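Oxidoreductase (Azotobacter vinelandii, PDB 7D5M) binds NAD+ in a Rossmann-type domain and, as an inositol dehydrogenase homologue of the Gfo/Idh/MocA family, probably catalyses an NAD-dependent oxidation or reduction. Local coordinates at residues 26-31 and 331-336; 34-39 and 318-323. All coordinates share one frame; numbering follows the deposited sequence.

Interaction 1 of 2, residues 26-31 and 331-336. With NAD (nicotinamide-adenine-dinucleotide), chain B.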
loop_
_atom_site.group_PDB
_atom_site.type_symbol
_atom_site.label_atom_id
_atom_site.label_comp_id
_atom_site.label_asym_id
_atom_site.label_seq_id
_atom_site.Cartn_x
_atom_site.Cartn_y
_atom_site.Cartn_z
ATOM N N GLY A 26 26.956 -5.628 -16.162
ATOM C CA GLY A 26 28.174 -6.415 -15.896
ATOM C C GLY A 26 28.266 -6.828 -14.435
ATOM O O GLY A 26 28.569 -8.007 -14.143
ATOM N N TYR A 27 27.976 -5.910 -13.515
ATOM C CA TYR A 27 28.207 -6.162 -12.073
ATOM C C TYR A 27 27.299 -7.285 -11.552
ATOM O O TYR A 27 27.783 -8.169 -10.821
ATOM C CB TYR A 27 28.033 -4.900 -11.231
ATOM C CG TYR A 27 28.221 -5.215 -9.773
ATOM C CD1 TYR A 27 29.462 -5.604 -9.299
ATOM C CD2 TYR A 27 27.145 -5.258 -8.904
ATOM C CE1 TYR A 27 29.647 -5.964 -7.978
ATOM C CE2 TYR A 27 27.318 -5.606 -7.574
ATOM C CZ TYR A 27 28.569 -5.963 -7.110
ATOM O OH TYR A 27 28.747 -6.323 -5.807
ATOM N N ILE A 28 26.009 -7.260 -11.864
ATOM C CA ILE A 28 25.082 -8.278 -11.290
ATOM C C ILE A 28 25.471 -9.672 -11.805
ATOM O O ILE A 28 25.384 -10.633 -11.021
ATOM C CB ILE A 28 23.595 -7.941 -11.509
ATOM C CG1 ILE A 28 22.721 -8.921 -10.718
ATOM C CG2 ILE A 28 23.215 -7.904 -12.984
ATOM C CD1 ILE A 28 21.320 -8.431 -10.480
ATOM N N HIS A 29 25.969 -9.798 -13.036
ATOM C CA HIS A 29 26.524 -11.089 -13.518
ATOM C C HIS A 29 27.593 -11.592 -12.547
ATOM O O HIS A 29 27.524 -12.769 -12.136
ATOM C CB HIS A 29 27.097 -10.973 -14.924
ATOM C CG HIS A 29 26.052 -11.034 -15.984
ATOM N ND1 HIS A 29 25.635 -12.234 -16.534
ATOM C CD2 HIS A 29 25.319 -10.067 -16.575
ATOM C CE1 HIS A 29 24.704 -11.996 -17.435
ATOM N NE2 HIS A 29 24.496 -10.671 -17.483
ATOM N N ARG A 30 28.577 -10.757 -12.239
ATOM C CA ARG A 30 29.722 -11.145 -11.377
ATOM C C ARG A 30 29.230 -11.375 -9.945
ATOM O O ARG A 30 29.681 -12.331 -9.311
ATOM C CB ARG A 30 30.824 -10.094 -11.433
ATOM C CG ARG A 30 31.516 -10.028 -12.784
ATOM C CD ARG A 30 32.699 -9.069 -12.773
ATOM N NE ARG A 30 32.314 -7.684 -12.529
ATOM C CZ ARG A 30 31.908 -6.829 -13.466
ATOM N NH1 ARG A 30 31.808 -7.217 -14.725
ATOM N NH2 ARG A 30 31.582 -5.592 -13.137
ATOM N N SER A 31 28.398 -10.483 -9.429
ATOM C CA SER A 31 27.876 -10.607 -8.045
ATOM C C SER A 31 27.248 -11.994 -7.869
ATOM O O SER A 31 27.558 -12.677 -6.881
ATOM C CB SER A 31 26.924 -9.486 -7.731
ATOM O OG SER A 31 26.677 -9.427 -6.334
ATOM N N GLU A 331 19.763 -11.803 -5.169
ATOM C CA GLU A 331 19.476 -13.188 -4.713
ATOM C C GLU A 331 18.858 -13.972 -5.875
ATOM O O GLU A 331 19.279 -15.110 -6.113
ATOM C CB GLU A 331 18.567 -13.190 -3.486
ATOM C CG GLU A 331 19.326 -12.893 -2.208
ATOM C CD GLU A 331 19.944 -11.508 -2.135
ATOM O OE1 GLU A 331 21.205 -11.412 -2.143
ATOM O OE2 GLU A 331 19.179 -10.528 -2.098
ATOM N N ALA A 332 17.879 -13.386 -6.558
ATOM C CA ALA A 332 17.227 -14.006 -7.736
ATOM C C ALA A 332 18.318 -14.405 -8.743
ATOM O O ALA A 332 18.329 -15.563 -9.222
ATOM C CB ALA A 332 16.223 -13.058 -8.344
ATOM N N TRP A 333 19.225 -13.488 -9.065
ATOM C CA TRP A 333 20.296 -13.787 -10.055
ATOM C C TRP A 333 21.245 -14.859 -9.516
ATOM O O TRP A 333 21.703 -15.699 -10.322
ATOM C CB TRP A 333 21.066 -12.534 -10.437
ATOM C CG TRP A 333 20.404 -11.723 -11.497
ATOM C CD1 TRP A 333 19.182 -11.113 -11.465
ATOM C CD2 TRP A 333 20.986 -11.410 -12.768
ATOM N NE1 TRP A 333 18.963 -10.446 -12.641
ATOM C CE2 TRP A 333 20.054 -10.608 -13.455
ATOM C CE3 TRP A 333 22.198 -11.740 -13.386
ATOM C CZ2 TRP A 333 20.300 -10.134 -14.744
ATOM C CZ3 TRP A 333 22.441 -11.263 -14.654
ATOM C CH2 TRP A 333 21.493 -10.483 -15.326
ATOM N N SER A 334 21.562 -14.808 -8.224
ATOM C CA SER A 334 22.424 -15.822 -7.552
ATOM C C SER A 334 21.763 -17.203 -7.630
ATOM O O SER A 334 22.488 -18.199 -7.823
ATOM C CB SER A 334 22.738 -15.443 -6.135
ATOM O OG SER A 334 23.411 -14.192 -6.089
ATOM N N ASN A 335 20.439 -17.261 -7.491
ATOM C CA ASN A 335 19.654 -18.516 -7.561
ATOM C C ASN A 335 19.742 -19.108 -8.973
ATOM O O ASN A 335 19.825 -20.335 -9.086
ATOM C CB ASN A 335 18.218 -18.280 -7.094
ATOM C CG ASN A 335 18.176 -17.914 -5.631
ATOM O OD1 ASN A 335 19.090 -18.275 -4.888
ATOM N ND2 ASN A 335 17.130 -17.209 -5.213
ATOM N N LEU A 336 19.756 -18.287 -10.024
ATOM C CA LEU A 336 19.950 -18.813 -11.399
ATOM C C LEU A 336 21.396 -19.283 -11.558
ATOM O O LEU A 336 21.600 -20.376 -12.101
ATOM C CB LEU A 336 19.649 -17.741 -12.445
ATOM C CG LEU A 336 18.209 -17.238 -12.521
ATOM C CD1 LEU A 336 17.994 -16.595 -13.875
ATOM C CD2 LEU A 336 17.186 -18.330 -12.258
HETATM P PA NAD B . 25.844 -1.424 -21.860
HETATM O O1A NAD B . 25.937 -0.651 -23.138
HETATM O O2A NAD B . 25.564 -0.726 -20.567
HETATM O O5B NAD B . 27.178 -2.304 -21.700
HETATM C C5B NAD B . 27.859 -2.911 -22.841
HETATM C C4B NAD B . 29.211 -3.391 -22.369
HETATM O O4B NAD B . 29.779 -4.318 -23.330
HETATM C C3B NAD B . 30.269 -2.293 -22.199
HETATM O O3B NAD B . 31.138 -2.629 -21.128
HETATM C C2B NAD B . 30.980 -2.329 -23.556
HETATM O O2B NAD B . 32.277 -1.777 -23.556
HETATM C C1B NAD B . 31.034 -3.835 -23.765
HETATM N N9A NAD B . 31.211 -4.262 -25.144
HETATM C C8A NAD B . 30.520 -3.800 -26.234
HETATM N N7A NAD B . 30.837 -4.417 -27.345
HETATM C C5A NAD B . 31.779 -5.358 -26.963
HETATM C C6A NAD B . 32.486 -6.334 -27.694
HETATM N N6A NAD B . 32.323 -6.543 -29.002
HETATM N N1A NAD B . 33.347 -7.123 -27.004
HETATM C C2A NAD B . 33.496 -6.908 -25.688
HETATM N N3A NAD B . 32.875 -6.032 -24.895
HETATM C C4A NAD B . 32.019 -5.275 -25.604
HETATM O O3 NAD B . 24.713 -2.571 -22.011
HETATM P PN NAD B . 23.831 -3.300 -20.862
HETATM O O1N NAD B . 22.638 -2.449 -20.526
HETATM O O2N NAD B . 24.745 -3.727 -19.753
HETATM O O5D NAD B . 23.279 -4.587 -21.642
HETATM C C5D NAD B . 24.156 -5.576 -22.184
HETATM C C4D NAD B . 23.301 -6.775 -22.487
HETATM O O4D NAD B . 22.623 -7.182 -21.271
HETATM C C3D NAD B . 22.190 -6.515 -23.512
HETATM O O3D NAD B . 21.990 -7.676 -24.299
HETATM C C2D NAD B . 20.972 -6.208 -22.633
HETATM O O2D NAD B . 19.736 -6.494 -23.269
HETATM C C1D NAD B . 21.216 -7.174 -21.472
HETATM N N1N NAD B . 20.561 -6.783 -20.187
HETATM C C2N NAD B . 19.788 -7.711 -19.521
HETATM C C3N NAD B . 19.119 -7.367 -18.345
HETATM C C7N NAD B . 18.425 -8.480 -17.590
HETATM O O7N NAD B . 18.686 -9.652 -17.884
HETATM N N7N NAD B . 17.584 -8.137 -16.619
HETATM C C4N NAD B . 19.140 -6.034 -17.920
HETATM C C5N NAD B . 19.913 -5.105 -18.616
HETATM C C6N NAD B . 20.721 -5.539 -19.643
#
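Trp333 meets Ile28 with the face of its indole and His29 with the rim, and this division of labour carries most of the 210 Å² buried between residues 26-31 and 331-336. CD1 of Ile28 sits almost squarely above the five-membered ring of Trp333, 3.5 Å from its centroid and only 9° off the normal, a CH-pi contact. With CG1 anti to the backbone N (chi1 -172°), the long branch of Ile28 reaches over the pyrrole half of the indole, CG1 coming within 3.7 Å of Trp333 CG, while CG2 of the same residue lies nearer the benzo half, 3.8 Å from Trp333 CZ3. The two side chains cross at about a right angle.

The benzo corner then turns its edge on the imidazole of His29 in a T-shaped stack: the two planes are nearly perpendicular, and Trp333 CZ3 stands over the centre of the histidine ring, 3.5 Å from His29 NE2. His29 has little freedom to rotate, since NE2 is hydrogen-bonded to Glu114 and ND1 to Tyr337, so both nitrogens are satisfied while a face receives the tryptophan.

The principle illustrated is how a Rossmann domain is joined to its partner. Helix 26-34 follows the first strand and the glycine-containing turn that binds the dinucleotide, and helix 329-349 from the C-terminal part of the chain packs against it, the short segments crossing at -57° with axes 9.3 Å apart. The coenzyme takes part as well: the carboxamide oxygen O7N of NAD lies 3.6 Å from Trp333 CZ2, on the same benzo ring that His29 receives at CZ3. Ser334, one residue further along, turns its OG back to the carbonyl of Phe330 within its own helix and also accepts Arg35.

Interaction 2 of 2, residues 34-39 and 318-323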
loop_
_atom_site.group_PDB
_atom_site.type_symbol
_atom_site.label_atom_id
_atom_site.label_comp_id
_atom_site.label_asym_id
_atom_site.label_seq_id
_atom_site.Cartn_x
_atom_site.Cartn_y
_atom_site.Cartn_z
ATOM N N LEU A 34 29.985 -15.204 -8.752
ATOM C CA LEU A 34 31.125 -15.406 -7.820
ATOM C C LEU A 34 30.604 -15.868 -6.458
ATOM O O LEU A 34 31.380 -16.437 -5.673
ATOM C CB LEU A 34 31.922 -14.109 -7.730
ATOM C CG LEU A 34 32.545 -13.643 -9.044
ATOM C CD1 LEU A 34 33.217 -12.298 -8.853
ATOM C CD2 LEU A 34 33.539 -14.664 -9.579
ATOM N N ARG A 35 29.319 -15.667 -6.205
ATOM C CA ARG A 35 28.701 -15.987 -4.904
ATOM C C ARG A 35 28.743 -17.498 -4.665
ATOM O O ARG A 35 28.528 -18.278 -5.624
ATOM C CB ARG A 35 27.269 -15.467 -4.866
ATOM C CG ARG A 35 26.718 -15.344 -3.456
ATOM C CD ARG A 35 25.325 -14.769 -3.546
ATOM N NE ARG A 35 24.819 -14.313 -2.266
ATOM C CZ ARG A 35 23.703 -13.614 -2.117
ATOM N NH1 ARG A 35 22.944 -13.356 -3.168
ATOM N NH2 ARG A 35 23.311 -13.242 -0.912
ATOM N N ASP A 36 29.039 -17.901 -3.425
ATOM C CA ASP A 36 28.866 -19.305 -2.959
ATOM C C ASP A 36 29.728 -20.267 -3.784
ATOM O O ASP A 36 29.312 -21.420 -3.968
ATOM C CB ASP A 36 27.403 -19.748 -3.027
ATOM C CG ASP A 36 26.446 -18.809 -2.321
ATOM O OD1 ASP A 36 26.875 -18.168 -1.344
ATOM O OD2 ASP A 36 25.277 -18.724 -2.761
ATOM N N GLN A 37 30.880 -19.810 -4.264
ATOM C CA GLN A 37 31.894 -20.687 -4.899
ATOM C C GLN A 37 31.331 -21.295 -6.197
ATOM O O GLN A 37 31.739 -22.430 -6.528
ATOM C CB GLN A 37 32.306 -21.809 -3.933
ATOM C CG GLN A 37 32.620 -21.346 -2.511
ATOM C CD GLN A 37 33.008 -22.498 -1.612
ATOM O OE1 GLN A 37 34.120 -23.013 -1.686
ATOM N NE2 GLN A 37 32.085 -22.925 -0.761
ATOM N N SER A 38 30.435 -20.611 -6.923
ATOM C CA SER A 38 29.822 -21.166 -8.166
ATOM C C SER A 38 30.803 -21.066 -9.340
ATOM O O SER A 38 31.073 -22.099 -10.012
ATOM C CB SER A 38 28.514 -20.487 -8.503
ATOM O OG SER A 38 27.504 -20.869 -7.576
ATOM N N PHE A 39 31.300 -19.858 -9.588
ATOM C CA PHE A 39 32.225 -19.522 -10.696
ATOM C C PHE A 39 33.426 -18.762 -10.133
ATOM O O PHE A 39 33.304 -18.087 -9.081
ATOM C CB PHE A 39 31.526 -18.662 -11.756
ATOM C CG PHE A 39 30.405 -19.341 -12.489
ATOM C CD1 PHE A 39 29.148 -19.455 -11.922
ATOM C CD2 PHE A 39 30.614 -19.894 -13.744
ATOM C CE1 PHE A 39 28.124 -20.089 -12.603
ATOM C CE2 PHE A 39 29.579 -20.517 -14.429
ATOM C CZ PHE A 39 28.340 -20.627 -13.849
ATOM N N ASP A 318 15.858 -21.881 -1.667
ATOM C CA ASP A 318 16.882 -20.845 -1.950
ATOM C C ASP A 318 16.885 -19.733 -0.893
ATOM O O ASP A 318 17.669 -18.789 -1.067
ATOM C CB ASP A 318 16.711 -20.279 -3.361
ATOM C CG ASP A 318 17.040 -21.272 -4.461
ATOM O OD1 ASP A 318 17.676 -22.313 -4.154
ATOM O OD2 ASP A 318 16.654 -21.005 -5.612
ATOM N N ASP A 319 16.134 -19.852 0.206
ATOM C CA ASP A 319 16.162 -18.811 1.265
ATOM C C ASP A 319 17.589 -18.696 1.813
ATOM O O ASP A 319 18.157 -19.729 2.198
ATOM C CB ASP A 319 15.157 -19.086 2.379
ATOM C CG ASP A 319 13.710 -18.934 1.944
ATOM O OD1 ASP A 319 13.438 -18.112 1.036
ATOM O OD2 ASP A 319 12.862 -19.641 2.520
ATOM N N ARG A 320 18.146 -17.480 1.816
ATOM C CA ARG A 320 19.521 -17.196 2.317
ATOM C C ARG A 320 19.450 -16.522 3.688
ATOM O O ARG A 320 20.475 -16.477 4.387
ATOM C CB ARG A 320 20.269 -16.321 1.312
ATOM C CG ARG A 320 20.507 -17.016 -0.020
ATOM C CD ARG A 320 20.708 -16.053 -1.175
ATOM N NE ARG A 320 20.748 -16.785 -2.428
ATOM C CZ ARG A 320 21.832 -17.355 -2.951
ATOM N NH1 ARG A 320 23.010 -17.232 -2.358
ATOM N NH2 ARG A 320 21.747 -18.017 -4.089
ATOM N N ILE A 321 18.270 -16.032 4.065
ATOM C CA ILE A 321 18.026 -15.473 5.418
ATOM C C ILE A 321 16.540 -15.640 5.749
ATOM O O ILE A 321 15.738 -15.820 4.826
ATOM C CB ILE A 321 18.511 -14.011 5.477
ATOM C CG1 ILE A 321 18.611 -13.503 6.920
ATOM C CG2 ILE A 321 17.640 -13.142 4.582
ATOM C CD1 ILE A 321 19.426 -12.247 7.096
ATOM N N GLY A 322 16.214 -15.600 7.038
ATOM C CA GLY A 322 14.859 -15.827 7.562
ATOM C C GLY A 322 13.836 -14.867 6.990
ATOM O O GLY A 322 14.197 -13.727 6.614
ATOM N N ALA A 323 12.584 -15.322 6.932
ATOM C CA ALA A 323 11.398 -14.541 6.526
ATOM C C ALA A 323 11.413 -13.176 7.219
ATOM O O ALA A 323 11.831 -13.111 8.397
ATOM C CB ALA A 323 10.150 -15.307 6.880
HETATM O O HOH W 1 24.313 -18.770 -5.189
#
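The turn that leads from the first helix of the Rossmann fold, 26-34, to the strand 39-45 meets the long loop before helix 329-349 through a charged group of two arginines and an aspartate. Arg320 NH1 donates to Asp36 OD2 at 2.7 Å, a salt bridge with an N-H...O angle of 155° that uses the syn lone pair of the carboxylate. Carboxylate and guanidinium are nearly coplanar, 10° apart, and a water lying at the same guanidinium edge links Arg320 NH2 (2.9 Å) to Asp36 OD2.

Arg35, extended along its chain, lays one face of its guanidinium against Arg320, whose NH1 stands over the rim of that face, 3.4 Å from Arg35 NE. The like charges are probably tolerated because Asp36 pairs with Arg320 and Glu331 with Arg35. An alanine in place of Arg320 is likely to leave Asp36 without its charged mate here and Asn335 OD1 without the NH2 donor it receives. Asp36 OD1 is also held by Tyr27 of the second subunit, whose Phe330 makes a cation-pi contact with Arg35. The arrangement is a salt-bridge network joining a Rossmann helix-to-strand turn to the C-terminal domain at a subunit interface.

How the interactions relate
From the N terminus the chain runs through strand 12-16 into helix 26-34, which supplies the first half of interaction 1, and the turn after it supplies the first half of interaction 2. Nearly 280 residues later, the loop at 318-323 returns to 34-39 and closes the inner circuit; helix 329-349 then reaches 26-31 and closes the outer one, so the two nest without crossing. Both tie the Rossmann domain to the C-terminal domain, their centres about 10 Å apart. Glu331 OE1 to Arg35 NH1, a salt bridge of 2.8 Å, runs directly between them, and both touch the second subunit.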